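Local atomic coordinates of type 3 secretion system regulator YopR (Yersinia pestis, PDB entry 1Z21), a protein that may regulate assembly of the type III secretion injectisome, possibly by controlling secretion or polymerisation of the needle subunit YscF, and is involved in pathogenesis. Residues V27-V30 / L31-V35; D67-G70 / K71-A75. One frame throughout, in Å; residues are numbered along the deposited sequence.

Contact 1. Residues V27-V30 / L31-V35; sequences VLEV and LATPV
Leu28 and Leu31 touch along the inner side of an alpha-helical turn, within helix 25-43 of the all-helical YopR core domain. Their CD1 methyls lie 4.3 Å apart. This is the tightly packed side. Leu31 also meets Leu13 and Trp14 of helix 6-19 and Ile76 of helix 71-82, while Leu28 reaches Tyr17 and Gln79. Under these side chains the backbone runs as a regular helix. Leu31 N donates to Val27 O in a nearly straight bond (167°). Ala32 N binds Leu28 O at 2.8 Å, and the side chain of Ala32 touches Gln79.

The regular pattern breaks at Pro34 and Val35. The nitrogen of Pro34 carries no hydrogen, and Val35 N also lacks a bond to the turn before. Pro34 CD sits 3.4 Å from Val30 O, where an amide would otherwise donate, and the helix kinks. Val30 O instead accepts from Thr33 N, which lies well above the carbonyl plane.

The looser, wetter side belongs to Glu29 and Thr33, whose side chains cross at about a right angle. Glu29 bends at chi2 (62°), and its OE1 binds Gln79 and Arg36. OE2 stays 3.7 Å from Thr33 OG1, and a water donates to both atoms. With OG1 placed beside its own backbone N (chi1 -71°), Thr33 turns its hydroxyl back along the helix. OG1 donates to Glu29 O at 2.8 Å, from above the carbonyl plane.

Contact 2. Residues D67-G70 / K71-A75; sequences DSFG and KRWEA
Asp67 to Phe69 run extended, the chain turns at Gly70 with a positive phi, and it then enters helix 71-82. Gly70 O turns back to accept a weak bond from Trp73 N at 3.0 Å. Ala75 N bonds to Lys71 O within helix 71-82.

Trp73 carries the contact. Its CG lies beside its own backbone N (chi1 -77°), and the indole reaches back toward the loop. NE1 donates to Asp67 O at 2.9 Å in an almost straight line (173°). The oxygen lies in the indole plane, but NE1 stands above the carbonyl plane. Phe69 approaches one face of the indole. Its CA lies over the five-membered ring, a CH-pi contact 3.9 Å from the centroid. The edge of the Phe69 ring points at the face of the Trp73 six-membered ring, a T-shaped pair with the planes at 73°. Phe69 CD1 comes within 3.5 Å of Trp73 CZ3. Helix 94-107 adds Leu107 against both side chains, and helix 52-66 adds Leu63 against Trp73.

Arg72 lies beside Asp67, with their CB atoms 4.2 Å apart. One water links Asp67 OD1 to Arg72 NH1, in the guanidinium plane. A second joins Ser68 O to Arg72 N. The charged ends have direct partners on helix 6-19: Asp67 binds Arg10 and Trp14, while Arg72 pairs with Glu11 and makes a cation-pi contact with Trp14.

The contact is consistent with a loop pinned to the helix by Trp73: NE1 holds Asp67 O, and one indole face holds Phe69. The buried Asp67 carboxylate has a direct charged partner in Arg10. Arg72, with NH1 4.9 Å from Asp67 OD1 and linked through water, probably adds a weaker favourable charge.

In the fold
Contact 1 comes first along the chain, inside helix 25-43. Contact 2 follows at the turn between helices 52-66 and 71-82. Their centres are about 12 Å apart, and each lies about 8 Å from the centre of the chain. They touch where Leu28 CD2 packs 3.8 Å from Ala75 O. Helix 6-19 joins them as well: Arg10 bonds to Leu31 O and to Asp67, and Trp14 meets both Leu31 and Arg72. Helix 52-66 packs against both too. The two contacts thus tie four of the five helices of the core domain, which resembles one domain of the secretion regulator YopN, and contact 2 adds helix 94-107.

Contact 1. Residues V27-V30 / L31-V35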
loop_
_atom_site.group_PDB
_atom_site.type_symbol
_atom_site.label_atom_id
_atom_site.label_comp_id
_atom_site.label_asym_id
_atom_site.label_seq_id
_atom_site.Cartn_x
_atom_site.Cartn_y
_atom_site.Cartn_z
ATOM N N VAL A 27 -2.029 -12.677 -5.958
ATOM C CA VAL A 27 -3.073 -11.752 -6.361
ATOM C C VAL A 27 -2.860 -10.419 -5.653
ATOM O O VAL A 27 -2.958 -9.357 -6.255
ATOM C CB VAL A 27 -4.471 -12.315 -6.052
ATOM C CG1 VAL A 27 -5.538 -11.285 -6.363
ATOM C CG2 VAL A 27 -4.714 -13.600 -6.865
ATOM N N LEU A 28 -2.558 -10.484 -4.364
ATOM C CA LEU A 28 -2.306 -9.272 -3.600
ATOM C C LEU A 28 -1.067 -8.524 -4.115
ATOM O O LEU A 28 -1.038 -7.298 -4.116
ATOM C CB LEU A 28 -2.182 -9.609 -2.116
ATOM C CG LEU A 28 -2.124 -8.421 -1.152
ATOM C CD1 LEU A 28 -3.357 -7.548 -1.253
ATOM C CD2 LEU A 28 -1.955 -8.945 0.258
ATOM N N GLU A 29 -0.063 -9.252 -4.587
ATOM C CA GLU A 29 1.123 -8.622 -5.166
ATOM C C GLU A 29 0.777 -7.863 -6.452
ATOM O O GLU A 29 1.244 -6.744 -6.681
ATOM C CB GLU A 29 2.213 -9.676 -5.413
ATOM C CG GLU A 29 3.411 -9.195 -6.219
ATOM C CD GLU A 29 4.180 -8.083 -5.540
ATOM O OE1 GLU A 29 4.024 -7.895 -4.310
ATOM O OE2 GLU A 29 4.939 -7.398 -6.245
ATOM N N VAL A 30 -0.061 -8.447 -7.301
ATOM C CA VAL A 30 -0.562 -7.687 -8.452
ATOM C C VAL A 30 -1.261 -6.383 -8.003
ATOM O O VAL A 30 -0.991 -5.292 -8.530
ATOM C CB VAL A 30 -1.525 -8.537 -9.336
ATOM C CG1 VAL A 30 -1.998 -7.717 -10.520
ATOM C CG2 VAL A 30 -0.835 -9.795 -9.825
ATOM N N LEU A 31 -2.140 -6.491 -7.007
ATOM C CA LEU A 31 -2.828 -5.317 -6.453
ATOM C C LEU A 31 -1.844 -4.270 -5.933
ATOM O O LEU A 31 -2.041 -3.067 -6.133
ATOM C CB LEU A 31 -3.771 -5.739 -5.332
ATOM C CG LEU A 31 -5.147 -6.257 -5.792
ATOM C CD1 LEU A 31 -5.861 -7.075 -4.707
ATOM C CD2 LEU A 31 -6.015 -5.119 -6.225
ATOM N N ALA A 32 -0.787 -4.737 -5.286
ATOM C CA ALA A 32 0.160 -3.849 -4.611
ATOM C C ALA A 32 1.144 -3.208 -5.569
ATOM O O ALA A 32 1.762 -2.212 -5.234
ATOM C CB ALA A 32 0.914 -4.603 -3.544
ATOM N N THR A 33 1.265 -3.768 -6.767
ATOM C CA THR A 33 2.298 -3.351 -7.703
ATOM C C THR A 33 2.247 -1.861 -8.033
ATOM O O THR A 33 3.228 -1.181 -7.770
ATOM C CB THR A 33 2.278 -4.235 -8.980
ATOM O OG1 THR A 33 2.768 -5.536 -8.646
ATOM C CG2 THR A 33 3.254 -3.708 -10.030
ATOM N N PRO A 34 1.143 -1.335 -8.578
ATOM C CA PRO A 34 1.090 0.093 -8.907
ATOM C C PRO A 34 1.205 0.989 -7.668
ATOM O O PRO A 34 1.683 2.118 -7.787
ATOM C CB PRO A 34 -0.282 0.258 -9.574
ATOM C CG PRO A 34 -1.088 -0.876 -9.076
ATOM C CD PRO A 34 -0.123 -2.002 -8.925
ATOM N N VAL A 35 0.791 0.489 -6.504
ATOM C CA VAL A 35 0.833 1.296 -5.290
ATOM C C VAL A 35 2.266 1.454 -4.833
ATOM O O VAL A 35 2.684 2.556 -4.488
ATOM C CB VAL A 35 -0.022 0.693 -4.167
ATOM C CG1 VAL A 35 -0.083 1.647 -2.983
ATOM C CG2 VAL A 35 -1.430 0.383 -4.691
HETATM O O HOH W 1 4.893 -6.850 -9.117
#

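Contact 2. Residues D67-G70 / K71-A75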
loop_
_atom_site.group_PDB
_atom_site.type_symbol
_atom_site.label_atom_id
_atom_site.label_comp_id
_atom_site.label_asym_id
_atom_site.label_seq_id
_atom_site.Cartn_x
_atom_site.Cartn_y
_atom_site.Cartn_z
ATOM N N ASP A 67 -7.479 2.648 -3.701
ATOM C CA ASP A 67 -8.452 1.931 -2.888
ATOM C C ASP A 67 -9.069 2.848 -1.856
ATOM O O ASP A 67 -8.390 3.687 -1.285
ATOM C CB ASP A 67 -7.780 0.777 -2.135
ATOM C CG ASP A 67 -7.083 -0.187 -3.044
ATOM O OD1 ASP A 67 -7.770 -0.747 -3.926
ATOM O OD2 ASP A 67 -5.861 -0.466 -2.950
ATOM N N SER A 68 -10.345 2.629 -1.583
ATOM C CA SER A 68 -11.057 3.323 -0.521
ATOM C C SER A 68 -10.534 2.930 0.849
ATOM O O SER A 68 -10.028 1.820 1.045
ATOM C CB SER A 68 -12.537 2.980 -0.601
ATOM O OG SER A 68 -13.051 3.418 -1.837
ATOM N N PHE A 69 -10.657 3.849 1.796
ATOM C CA PHE A 69 -10.165 3.628 3.141
ATOM C C PHE A 69 -10.797 2.377 3.733
ATOM O O PHE A 69 -11.994 2.123 3.541
ATOM C CB PHE A 69 -10.474 4.831 4.027
ATOM C CG PHE A 69 -10.124 4.624 5.464
ATOM C CD1 PHE A 69 -8.888 5.000 5.941
ATOM C CD2 PHE A 69 -11.037 4.050 6.342
ATOM C CE1 PHE A 69 -8.558 4.821 7.268
ATOM C CE2 PHE A 69 -10.701 3.857 7.680
ATOM C CZ PHE A 69 -9.459 4.238 8.135
ATOM N N GLY A 70 -9.980 1.610 4.449
ATOM C CA GLY A 70 -10.421 0.413 5.134
ATOM C C GLY A 70 -9.353 -0.668 5.195
ATOM O O GLY A 70 -8.159 -0.409 5.078
ATOM N N LYS A 71 -9.803 -1.903 5.383
ATOM C CA LYS A 71 -8.914 -3.052 5.498
ATOM C C LYS A 71 -8.077 -3.294 4.236
ATOM O O LYS A 71 -7.067 -3.976 4.305
ATOM C CB LYS A 71 -9.713 -4.317 5.854
ATOM C CG LYS A 71 -10.720 -4.742 4.788
ATOM C CD LYS A 71 -11.546 -5.976 5.195
ATOM C CE LYS A 71 -12.783 -6.124 4.316
ATOM N NZ LYS A 71 -13.076 -7.558 4.002
ATOM N N ARG A 72 -8.497 -2.754 3.093
ATOM C CA ARG A 72 -7.676 -2.844 1.868
ATOM C C ARG A 72 -6.339 -2.138 2.026
ATOM O O ARG A 72 -5.308 -2.615 1.540
ATOM C CB ARG A 72 -8.418 -2.286 0.650
ATOM C CG ARG A 72 -9.528 -3.194 0.209
ATOM C CD ARG A 72 -10.374 -2.682 -0.921
ATOM N NE ARG A 72 -11.518 -3.569 -1.080
ATOM C CZ ARG A 72 -12.319 -3.586 -2.119
ATOM N NH1 ARG A 72 -12.134 -2.762 -3.124
ATOM N NH2 ARG A 72 -13.321 -4.448 -2.151
ATOM N N TRP A 73 -6.354 -0.993 2.709
ATOM C CA TRP A 73 -5.114 -0.262 2.968
ATOM C C TRP A 73 -4.101 -1.112 3.743
ATOM O O TRP A 73 -2.923 -1.106 3.425
ATOM C CB TRP A 73 -5.401 1.034 3.731
ATOM C CG TRP A 73 -5.959 2.148 2.892
ATOM C CD1 TRP A 73 -6.517 2.053 1.658
ATOM C CD2 TRP A 73 -6.023 3.531 3.251
ATOM N NE1 TRP A 73 -6.917 3.289 1.213
ATOM C CE2 TRP A 73 -6.611 4.219 2.170
ATOM C CE3 TRP A 73 -5.608 4.266 4.364
ATOM C CZ2 TRP A 73 -6.822 5.601 2.184
ATOM C CZ3 TRP A 73 -5.824 5.637 4.374
ATOM C CH2 TRP A 73 -6.416 6.285 3.298
ATOM N N GLU A 74 -4.572 -1.841 4.752
ATOM C CA GLU A 74 -3.708 -2.664 5.592
ATOM C C GLU A 74 -3.053 -3.777 4.784
ATOM O O GLU A 74 -1.862 -3.979 4.874
ATOM C CB GLU A 74 -4.503 -3.256 6.751
ATOM C CG GLU A 74 -4.922 -2.216 7.780
ATOM C CD GLU A 74 -5.991 -2.711 8.733
ATOM O OE1 GLU A 74 -6.545 -3.810 8.518
ATOM O OE2 GLU A 74 -6.279 -1.984 9.699
ATOM N N ALA A 75 -3.838 -4.460 3.956
ATOM C CA ALA A 75 -3.298 -5.519 3.099
ATOM C C ALA A 75 -2.303 -4.984 2.088
ATOM O O ALA A 75 -1.240 -5.566 1.885
ATOM C CB ALA A 75 -4.434 -6.234 2.385
HETATM O O HOH W 2 -10.350 -0.860 -4.520
HETATM O O HOH W 3 -10.798 -0.774 2.230
#